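Long-range contact in CELL WALL surface anchor family protein (PDB 2X9Z), which forms the backbone of the Streptococcus pneumoniae pilus, as the repeating subunit probably stacked end to end along the fibre, probably with a part in cell adhesion: residues A1-P15 and V34-Y48. The protein carries 1 engineered substitution. Numbering follows the deposited sequence.
Sequences AKPKIDKDFKGKANP and VEYEIVTKIPALANY
Strands 4-9 and 34-42 run antiparallel, their axes 4.7 Å apart at closest approach, and the hydrogen-bonded pairs Lys4-Lys41, Asp6-Val39 and Asp8-Glu37 contribute six backbone bonds. A seventh joins Lys10 N to Glu35 O, with the donor well above the carbonyl plane. Beyond the strand the chain turns back across the sheet, where the carboxylate of Glu37 grips it. Gly11 N reaches OE2 of Glu37 at 2.9 Å from above the carboxylate plane in a nearly straight bond (176°), while Ala13 N meets Glu37 OE1 on its anti side at 2.9 Å. CG of Glu37 lies between its backbone N and carbonyl carbon (chi1 66°), and from there the extended chain carries the carboxylate to these amides. On the same face Val39 divides its branches, CG2 against Ala13 CB and CG1 against Pro15 CD, both at 3.7 Å. Strand 4-9 is an outermost strand of the antiparallel sheet, whose other face packs on the sheet holding strand 130-139, in a beta sandwich with the intramolecular isopeptide bond familiar from Gram-positive pilins: Lys7 NZ is joined covalently to Asn132 CG and hydrogen-bonded to Asp55. The fully extended Lys7 crosses Tyr36 on its way there, CE 3.8 Å from Tyr36 CD2. Ile5 CD1 lies beside Ile38 CG2, and both side chains touch Trp53. Phe9 and Tyr36 run alongside each other with ring planes at 46°. At the other end, one water bridges Ala1 O and Tyr48 OH, the hydroxyl that Pro3 CG approaches to 3.4 Å.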
# COMPACT_ATOMS: atom_id res chain seq x y z
N ALA A 1 -4.04 21.53 -5.10
CA ALA A 1 -3.62 20.55 -6.10
C ALA A 1 -3.13 19.27 -5.43
O ALA A 1 -2.32 19.31 -4.51
CB ALA A 1 -2.52 21.13 -6.99
N LYS A 2 -3.64 18.14 -5.91
CA LYS A 2 -3.32 16.84 -5.32
C LYS A 2 -2.08 16.22 -5.93
O LYS A 2 -1.78 16.42 -7.11
CB LYS A 2 -4.51 15.89 -5.50
CG LYS A 2 -5.74 16.30 -4.71
CD LYS A 2 -7.03 15.93 -5.44
CE LYS A 2 -7.11 14.45 -5.78
NZ LYS A 2 -6.32 14.09 -6.99
N PRO A 3 -1.33 15.46 -5.13
CA PRO A 3 -0.24 14.66 -5.70
C PRO A 3 -0.83 13.55 -6.57
O PRO A 3 -2.01 13.22 -6.44
CB PRO A 3 0.47 14.11 -4.47
CG PRO A 3 -0.55 14.11 -3.37
CD PRO A 3 -1.58 15.16 -3.71
N LYS A 4 -0.01 12.99 -7.46
CA LYS A 4 -0.44 11.91 -8.35
C LYS A 4 0.56 10.78 -8.26
O LYS A 4 1.73 11.01 -7.98
CB LYS A 4 -0.53 12.41 -9.79
CG LYS A 4 -1.55 13.53 -10.00
CD LYS A 4 -1.68 13.90 -11.47
CE LYS A 4 -0.36 14.38 -12.04
NZ LYS A 4 0.09 15.66 -11.44
N ILE A 5 0.11 9.55 -8.50
CA ILE A 5 0.98 8.39 -8.35
C ILE A 5 0.67 7.31 -9.37
O ILE A 5 -0.46 7.18 -9.82
CB ILE A 5 0.88 7.80 -6.92
CG1 ILE A 5 1.98 6.77 -6.66
CG2 ILE A 5 -0.50 7.21 -6.68
CD1 ILE A 5 2.14 6.45 -5.20
N ASP A 6 1.69 6.54 -9.73
CA ASP A 6 1.48 5.34 -10.52
C ASP A 6 2.50 4.30 -10.09
O ASP A 6 3.60 4.63 -9.63
CB ASP A 6 1.62 5.64 -12.00
CG ASP A 6 1.18 4.48 -12.88
OD1 ASP A 6 0.23 3.75 -12.49
OD2 ASP A 6 1.78 4.28 -13.95
N LYS A 7 2.12 3.03 -10.24
CA LYS A 7 3.03 1.93 -9.98
C LYS A 7 3.02 0.99 -11.17
O LYS A 7 1.95 0.64 -11.68
CB LYS A 7 2.61 1.17 -8.74
CG LYS A 7 3.52 0.00 -8.49
CD LYS A 7 3.08 -0.84 -7.34
CE LYS A 7 4.14 -1.88 -7.12
NZ LYS A 7 3.99 -2.49 -5.80
N ASP A 8 4.19 0.58 -11.61
CA ASP A 8 4.27 -0.37 -12.72
C ASP A 8 5.64 -1.02 -12.75
O ASP A 8 6.47 -0.78 -11.87
CB ASP A 8 3.98 0.37 -14.05
CG ASP A 8 3.29 -0.51 -15.09
OD1 ASP A 8 3.49 -1.75 -15.08
OD2 ASP A 8 2.55 0.05 -15.92
N PHE A 9 5.88 -1.84 -13.75
CA PHE A 9 7.20 -2.41 -13.94
C PHE A 9 8.18 -1.33 -14.40
O PHE A 9 7.76 -0.25 -14.83
CB PHE A 9 7.13 -3.56 -14.95
CG PHE A 9 6.15 -4.62 -14.56
CD1 PHE A 9 5.02 -4.88 -15.32
CD2 PHE A 9 6.34 -5.35 -13.39
CE1 PHE A 9 4.11 -5.84 -14.94
CE2 PHE A 9 5.43 -6.32 -13.01
CZ PHE A 9 4.31 -6.57 -13.79
N LYS A 10 9.47 -1.62 -14.28
CA LYS A 10 10.52 -0.67 -14.65
C LYS A 10 10.27 -0.02 -16.01
O LYS A 10 10.03 -0.72 -17.00
CB LYS A 10 11.88 -1.37 -14.63
CG LYS A 10 13.03 -0.52 -15.16
CD LYS A 10 14.36 -1.23 -14.94
CE LYS A 10 15.53 -0.36 -15.35
NZ LYS A 10 15.52 -0.09 -16.81
N GLY A 11 10.31 1.31 -16.05
CA GLY A 11 10.19 2.05 -17.29
C GLY A 11 8.77 2.34 -17.74
O GLY A 11 8.57 3.00 -18.76
N LYS A 12 7.78 1.87 -16.99
CA LYS A 12 6.39 1.93 -17.45
C LYS A 12 5.47 2.78 -16.58
O LYS A 12 4.34 3.06 -16.99
CB LYS A 12 5.82 0.52 -17.59
CG LYS A 12 6.54 -0.34 -18.62
CD LYS A 12 5.86 -1.71 -18.75
CE LYS A 12 6.28 -2.44 -20.03
NZ LYS A 12 7.69 -2.90 -20.00
N ALA A 13 5.93 3.21 -15.41
CA ALA A 13 5.08 4.01 -14.53
C ALA A 13 4.93 5.44 -15.06
O ALA A 13 5.90 6.04 -15.52
CB ALA A 13 5.61 4.02 -13.12
N ASN A 14 3.72 5.97 -14.98
CA ASN A 14 3.41 7.27 -15.54
C ASN A 14 2.11 7.79 -14.92
O ASN A 14 1.03 7.41 -15.34
CB ASN A 14 3.27 7.16 -17.06
CG ASN A 14 3.12 8.50 -17.75
OD1 ASN A 14 2.58 9.45 -17.18
ND2 ASN A 14 3.58 8.58 -19.00
N PRO A 15 2.23 8.67 -13.91
CA PRO A 15 1.04 9.14 -13.19
C PRO A 15 0.06 9.90 -14.07
O PRO A 15 -1.14 9.87 -13.81
CB PRO A 15 1.61 10.08 -12.13
CG PRO A 15 3.00 9.62 -11.93
CD PRO A 15 3.48 9.14 -13.27
N VAL A 34 11.80 -9.50 -10.99
CA VAL A 34 10.85 -8.57 -11.57
C VAL A 34 11.12 -7.17 -11.02
O VAL A 34 11.13 -6.97 -9.81
CB VAL A 34 9.40 -8.99 -11.24
CG1 VAL A 34 8.40 -8.06 -11.91
CG2 VAL A 34 9.16 -10.45 -11.66
N GLU A 35 11.35 -6.21 -11.91
CA GLU A 35 11.72 -4.86 -11.50
C GLU A 35 10.51 -3.94 -11.49
O GLU A 35 9.73 -3.89 -12.45
CB GLU A 35 12.79 -4.30 -12.43
CG GLU A 35 14.09 -5.09 -12.37
CD GLU A 35 15.09 -4.63 -13.40
OE1 GLU A 35 14.90 -4.95 -14.59
OE2 GLU A 35 16.07 -3.95 -13.01
N TYR A 36 10.37 -3.19 -10.40
CA TYR A 36 9.23 -2.31 -10.16
C TYR A 36 9.64 -0.86 -9.98
O TYR A 36 10.77 -0.56 -9.59
CB TYR A 36 8.51 -2.74 -8.89
CG TYR A 36 7.69 -4.01 -9.02
CD1 TYR A 36 8.24 -5.26 -8.76
CD2 TYR A 36 6.36 -3.95 -9.40
CE1 TYR A 36 7.48 -6.41 -8.88
CE2 TYR A 36 5.60 -5.09 -9.51
CZ TYR A 36 6.16 -6.32 -9.25
OH TYR A 36 5.38 -7.44 -9.38
N GLU A 37 8.69 0.03 -10.23
CA GLU A 37 8.89 1.44 -9.91
C GLU A 37 7.58 2.09 -9.48
O GLU A 37 6.49 1.74 -9.97
CB GLU A 37 9.51 2.19 -11.08
CG GLU A 37 8.61 2.26 -12.30
CD GLU A 37 9.31 2.91 -13.48
OE1 GLU A 37 8.61 3.52 -14.31
OE2 GLU A 37 10.55 2.80 -13.59
N ILE A 38 7.69 3.02 -8.54
CA ILE A 38 6.58 3.83 -8.08
C ILE A 38 6.97 5.27 -8.37
O ILE A 38 8.03 5.73 -7.92
CB ILE A 38 6.37 3.67 -6.55
CG1 ILE A 38 6.19 2.19 -6.17
CG2 ILE A 38 5.21 4.53 -6.07
CD1 ILE A 38 6.37 1.95 -4.70
N VAL A 39 6.14 5.98 -9.13
CA VAL A 39 6.43 7.36 -9.50
C VAL A 39 5.35 8.26 -8.93
O VAL A 39 4.15 8.01 -9.13
CB VAL A 39 6.50 7.53 -11.04
CG1 VAL A 39 6.63 8.99 -11.40
CG2 VAL A 39 7.66 6.71 -11.61
N THR A 40 5.76 9.30 -8.20
CA THR A 40 4.83 10.21 -7.54
C THR A 40 5.15 11.65 -7.92
O THR A 40 6.31 12.06 -7.91
CB THR A 40 4.92 10.07 -6.00
OG1 THR A 40 4.79 8.68 -5.66
CG2 THR A 40 3.82 10.86 -5.32
N LYS A 41 4.11 12.39 -8.28
CA LYS A 41 4.25 13.80 -8.61
C LYS A 41 3.72 14.63 -7.46
O LYS A 41 2.55 14.52 -7.09
CB LYS A 41 3.45 14.14 -9.87
CG LYS A 41 3.81 13.33 -11.09
CD LYS A 41 5.12 13.77 -11.69
CE LYS A 41 5.40 13.01 -12.98
NZ LYS A 41 6.70 13.40 -13.60
N ILE A 42 4.59 15.45 -6.89
CA ILE A 42 4.21 16.32 -5.78
C ILE A 42 4.08 17.74 -6.33
O ILE A 42 4.97 18.22 -7.03
CB ILE A 42 5.27 16.25 -4.66
CG1 ILE A 42 5.25 14.83 -4.05
CG2 ILE A 42 5.04 17.32 -3.59
CD1 ILE A 42 6.25 14.61 -2.96
N PRO A 43 2.94 18.39 -6.05
CA PRO A 43 2.66 19.70 -6.65
C PRO A 43 3.62 20.80 -6.18
O PRO A 43 4.23 20.69 -5.12
CB PRO A 43 1.23 20.01 -6.16
CG PRO A 43 0.68 18.73 -5.66
CD PRO A 43 1.85 17.94 -5.17
N ALA A 44 3.76 21.85 -6.98
CA ALA A 44 4.49 23.04 -6.54
C ALA A 44 3.92 23.60 -5.23
O ALA A 44 2.71 23.50 -4.97
CB ALA A 44 4.49 24.10 -7.62
N LEU A 45 4.80 24.17 -4.41
CA LEU A 45 4.41 24.86 -3.18
C LEU A 45 3.74 23.95 -2.14
O LEU A 45 2.90 24.40 -1.37
CB LEU A 45 3.53 26.08 -3.48
CG LEU A 45 4.13 27.07 -4.48
CD1 LEU A 45 3.18 28.23 -4.74
CD2 LEU A 45 5.48 27.58 -3.99
N ALA A 46 4.13 22.68 -2.13
CA ALA A 46 3.64 21.74 -1.12
C ALA A 46 4.19 22.08 0.27
O ALA A 46 5.27 22.66 0.39
CB ALA A 46 4.02 20.31 -1.51
N ASN A 47 3.44 21.73 1.30
CA ASN A 47 3.90 21.89 2.67
C ASN A 47 3.56 20.66 3.51
O ASN A 47 2.95 20.77 4.58
CB ASN A 47 3.32 23.16 3.30
CG ASN A 47 4.04 23.55 4.57
OD1 ASN A 47 5.24 23.32 4.72
ND2 ASN A 47 3.31 24.15 5.51
N TYR A 48 3.95 19.49 3.03
CA TYR A 48 3.59 18.26 3.70
C TYR A 48 4.39 18.06 4.98
O TYR A 48 5.59 18.31 5.02
CB TYR A 48 3.82 17.06 2.79
CG TYR A 48 3.01 17.04 1.50
CD1 TYR A 48 1.86 17.81 1.36
CD2 TYR A 48 3.40 16.23 0.44
CE1 TYR A 48 1.13 17.78 0.17
CE2 TYR A 48 2.68 16.19 -0.74
CZ TYR A 48 1.55 16.97 -0.88
OH TYR A 48 0.85 16.91 -2.07
O HOH W 1 -1.36 18.48 -2.19
O HOH W 2 0.83 16.62 -8.54
O HOH W 3 8.55 5.41 -15.96